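Local coordinates for cytoplasmic Protein STM1381 (Salmonella enterica subsp. enterica serovar Typhimurium, PDB 3SOZ), which is of unknown function but belongs to a putative glutamine amidotransferase family of the class I glutaminase clan, at residues Y182-Q192 and I197-M205. Residues are numbered along the deposited sequence; the frame is centred on the assembly and turned at random.
Sequences YNKLIAKENSQ and INGDPLLVM
The phenol oxygen of Y182 is gripped twice from the hairpin turn across from it: OH donates to D200 OD2 at 2.8 Å, and N198 ND2 donates to the same OH at 3.1 Å, the oxygen lying nearly in the amide plane. D200 accepts through its anti lone pair and meets the ring at its edge, with ring and carboxylate planes 60° apart. Over one face, I197 CG2 sits 3.7 Å from the Y182 ring centroid, almost on the normal, a CH-pi contact. Y182 CG lies between its backbone N and carbonyl carbon (chi1 61°), a rotamer that swings the ring across to this turn, while V152 and L154 of strand 151-154 also touch the side chain. The extended K184 chain passes D200 at an angle, and K184 NZ stops 4.8 Å from D200 OD2, too far for a salt bridge. Farther along, the P201 ring lies against the L185 carbonyl, and a water links L185 N to N183 O. At the other end Q192 and M205 form an antiparallel hydrogen-bonded pair, with Q192 CG against M205 CB. I197 to D200 form a type I' turn, closing the beta hairpin of strands 192-197 and 200-208; in the curled mixed sheet, strand 157-162 pairs with both 175-187 and 192-197.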
loop_
_atom_site.group_PDB
_atom_site.type_symbol
_atom_site.label_atom_id
_atom_site.label_comp_id
_atom_site.label_asym_id
_atom_site.label_seq_id
_atom_site.Cartn_x
_atom_site.Cartn_y
_atom_site.Cartn_z
ATOM N N TYR A 182 -0.144 -12.041 -13.882
ATOM C CA TYR A 182 0.729 -12.837 -13.051
ATOM C C TYR A 182 1.441 -11.905 -12.080
ATOM O O TYR A 182 1.441 -10.681 -12.243
ATOM C CB TYR A 182 1.787 -13.606 -13.909
ATOM C CG TYR A 182 2.699 -12.683 -14.716
ATOM C CD1 TYR A 182 2.294 -12.190 -15.933
ATOM C CD2 TYR A 182 3.919 -12.272 -14.235
ATOM C CE1 TYR A 182 3.065 -11.343 -16.663
ATOM C CE2 TYR A 182 4.703 -11.391 -14.973
ATOM C CZ TYR A 182 4.233 -10.931 -16.191
ATOM O OH TYR A 182 4.958 -10.054 -16.969
ATOM N N ASN A 183 2.068 -12.518 -11.086
ATOM C CA ASN A 183 2.972 -11.833 -10.201
ATOM C C ASN A 183 4.363 -11.763 -10.829
ATOM O O ASN A 183 4.902 -12.754 -11.294
ATOM C CB ASN A 183 3.025 -12.573 -8.871
ATOM C CG ASN A 183 1.747 -12.439 -8.062
ATOM O OD1 ASN A 183 0.925 -13.362 -7.989
ATOM N ND2 ASN A 183 1.586 -11.284 -7.420
ATOM N N LYS A 184 4.950 -10.579 -10.827
ATOM C CA LYS A 184 6.217 -10.362 -11.456
ATOM C C LYS A 184 7.229 -10.726 -10.418
ATOM O O LYS A 184 7.196 -10.163 -9.322
ATOM C CB LYS A 184 6.385 -8.902 -11.822
ATOM C CG LYS A 184 7.720 -8.580 -12.436
ATOM C CD LYS A 184 7.789 -7.137 -12.895
ATOM C CE LYS A 184 9.190 -6.826 -13.463
ATOM N NZ LYS A 184 9.162 -5.549 -14.235
ATOM N N LEU A 185 8.109 -11.668 -10.800
ATOM C CA LEU A 185 9.201 -12.190 -10.000
ATOM C C LEU A 185 10.527 -12.209 -10.772
ATOM O O LEU A 185 10.607 -11.954 -11.983
ATOM C CB LEU A 185 8.878 -13.609 -9.543
ATOM C CG LEU A 185 7.553 -13.703 -8.791
ATOM C CD1 LEU A 185 7.004 -15.072 -8.844
ATOM C CD2 LEU A 185 7.761 -13.286 -7.391
ATOM N N ILE A 186 11.584 -12.499 -10.029
ATOM C CA ILE A 186 12.938 -12.560 -10.549
ATOM C C ILE A 186 13.498 -13.908 -10.095
ATOM O O ILE A 186 13.400 -14.241 -8.909
ATOM C CB ILE A 186 13.787 -11.435 -9.920
ATOM C CG1 ILE A 186 13.326 -10.072 -10.429
ATOM C CG2 ILE A 186 15.305 -11.691 -10.151
ATOM C CD1 ILE A 186 13.870 -8.855 -9.612
ATOM N N ALA A 187 14.069 -14.694 -11.004
ATOM C CA ALA A 187 14.685 -15.972 -10.559
ATOM C C ALA A 187 15.935 -15.751 -9.673
ATOM O O ALA A 187 16.754 -14.876 -9.931
ATOM C CB ALA A 187 14.969 -16.874 -11.728
ATOM N N LYS A 188 16.037 -16.490 -8.581
ATOM C CA LYS A 188 17.274 -16.481 -7.774
ATOM C C LYS A 188 18.404 -17.290 -8.489
ATOM O O LYS A 188 18.130 -18.058 -9.423
ATOM C CB LYS A 188 16.990 -17.061 -6.379
ATOM C CG LYS A 188 16.307 -16.139 -5.392
ATOM C CD LYS A 188 15.726 -16.925 -4.178
ATOM C CE LYS A 188 15.693 -16.083 -2.863
ATOM N NZ LYS A 188 14.852 -16.663 -1.755
ATOM N N GLU A 189 19.658 -17.145 -8.058
ATOM C CA GLU A 189 20.765 -17.899 -8.692
ATOM C C GLU A 189 20.616 -19.432 -8.802
ATOM O O GLU A 189 20.572 -19.986 -9.909
ATOM C CB GLU A 189 22.124 -17.488 -8.133
ATOM C CG GLU A 189 22.672 -16.245 -8.856
ATOM C CD GLU A 189 24.161 -15.943 -8.539
ATOM O OE1 GLU A 189 24.630 -16.217 -7.389
ATOM O OE2 GLU A 189 24.857 -15.421 -9.454
ATOM N N ASN A 190 20.547 -20.141 -7.695
ATOM C CA ASN A 190 20.523 -21.590 -7.846
ATOM C C ASN A 190 19.104 -22.081 -7.932
ATOM O O ASN A 190 18.488 -22.529 -6.958
ATOM C CB ASN A 190 21.433 -22.282 -6.826
ATOM C CG ASN A 190 22.872 -21.727 -6.897
ATOM O OD1 ASN A 190 23.498 -21.676 -7.986
ATOM N ND2 ASN A 190 23.370 -21.241 -5.757
ATOM N N SER A 191 18.587 -21.919 -9.143
ATOM C CA SER A 191 17.157 -22.099 -9.432
ATOM C C SER A 191 16.896 -22.217 -10.928
ATOM O O SER A 191 17.571 -21.590 -11.748
ATOM C CB SER A 191 16.306 -20.954 -8.842
ATOM O OG SER A 191 16.463 -19.767 -9.597
ATOM N N GLN A 192 15.905 -23.018 -11.281
ATOM C CA GLN A 192 15.706 -23.311 -12.681
ATOM C C GLN A 192 14.300 -22.919 -13.149
ATOM O O GLN A 192 13.305 -23.334 -12.558
ATOM C CB GLN A 192 16.135 -24.760 -13.040
ATOM C CG GLN A 192 15.402 -25.935 -12.318
ATOM C CD GLN A 192 16.131 -26.553 -11.054
ATOM O OE1 GLN A 192 17.163 -26.040 -10.562
ATOM N NE2 GLN A 192 15.551 -27.663 -10.527
ATOM N N ILE A 197 6.536 -15.839 -19.092
ATOM C CA ILE A 197 5.363 -15.121 -19.583
ATOM C C ILE A 197 5.805 -13.688 -19.721
ATOM O O ILE A 197 6.638 -13.243 -18.934
ATOM C CB ILE A 197 4.143 -15.322 -18.627
ATOM C CG1 ILE A 197 2.866 -14.724 -19.210
ATOM C CG2 ILE A 197 4.478 -14.878 -17.186
ATOM C CD1 ILE A 197 1.646 -15.246 -18.585
ATOM N N ASN A 198 5.346 -13.011 -20.778
ATOM C CA ASN A 198 5.647 -11.595 -21.020
ATOM C C ASN A 198 7.072 -11.252 -20.606
ATOM O O ASN A 198 7.332 -10.193 -20.039
ATOM C CB ASN A 198 4.614 -10.736 -20.268
ATOM C CG ASN A 198 4.698 -9.256 -20.590
ATOM O OD1 ASN A 198 4.738 -8.858 -21.743
ATOM N ND2 ASN A 198 4.692 -8.428 -19.555
ATOM N N GLY A 199 7.996 -12.182 -20.869
ATOM C CA GLY A 199 9.441 -11.987 -20.622
ATOM C C GLY A 199 9.814 -11.944 -19.150
ATOM O O GLY A 199 10.773 -11.248 -18.777
ATOM N N ASP A 200 9.053 -12.676 -18.317
ATOM C CA ASP A 200 9.265 -12.751 -16.878
ATOM C C ASP A 200 9.049 -14.198 -16.467
ATOM O O ASP A 200 8.369 -14.933 -17.183
ATOM C CB ASP A 200 8.229 -11.898 -16.134
ATOM C CG ASP A 200 8.542 -10.429 -16.158
ATOM O OD1 ASP A 200 9.744 -10.092 -16.089
ATOM O OD2 ASP A 200 7.576 -9.605 -16.235
ATOM N N PRO A 201 9.577 -14.610 -15.291
ATOM C CA PRO A 201 9.407 -16.002 -14.818
ATOM C C PRO A 201 7.974 -16.419 -14.652
ATOM O O PRO A 201 7.161 -15.641 -14.187
ATOM C CB PRO A 201 10.052 -15.978 -13.445
ATOM C CG PRO A 201 11.023 -14.880 -13.496
ATOM C CD PRO A 201 10.599 -13.888 -14.520
ATOM N N LEU A 202 7.643 -17.645 -14.981
ATOM C CA LEU A 202 6.318 -18.099 -14.690
ATOM C C LEU A 202 6.344 -19.364 -13.841
ATOM O O LEU A 202 5.489 -19.547 -12.974
ATOM C CB LEU A 202 5.533 -18.294 -15.974
ATOM C CG LEU A 202 4.027 -18.668 -16.000
ATOM C CD1 LEU A 202 3.757 -20.086 -16.505
ATOM C CD2 LEU A 202 3.226 -18.364 -14.706
ATOM N N LEU A 203 7.323 -20.235 -14.084
ATOM C CA LEU A 203 7.438 -21.503 -13.364
ATOM C C LEU A 203 8.859 -21.561 -12.911
ATOM O O LEU A 203 9.766 -21.611 -13.723
ATOM C CB LEU A 203 7.178 -22.686 -14.277
ATOM C CG LEU A 203 6.234 -23.748 -13.733
ATOM C CD1 LEU A 203 6.451 -25.058 -14.458
ATOM C CD2 LEU A 203 6.393 -23.919 -12.229
ATOM N N VAL A 204 9.063 -21.470 -11.612
ATOM C CA VAL A 204 10.401 -21.475 -11.083
ATOM C C VAL A 204 10.524 -22.603 -10.098
ATOM O O VAL A 204 9.670 -22.799 -9.208
ATOM C CB VAL A 204 10.775 -20.129 -10.469
ATOM C CG1 VAL A 204 12.168 -20.158 -9.907
ATOM C CG2 VAL A 204 10.683 -19.083 -11.514
HETATM N N MSE A 205 11.596 -23.362 -10.307
HETATM C CA MSE A 205 11.940 -24.478 -9.457
HETATM C C MSE A 205 13.151 -24.165 -8.626
HETATM O O MSE A 205 14.050 -23.420 -9.038
HETATM C CB MSE A 205 12.237 -25.679 -10.308
HETATM C CG MSE A 205 11.619 -26.874 -9.761
HETATM SE SE MSE A 205 9.796 -26.773 -10.329
HETATM C CE MSE A 205 9.083 -28.000 -8.969
HETATM O O HOH W 1 7.297 -13.601 -12.832
#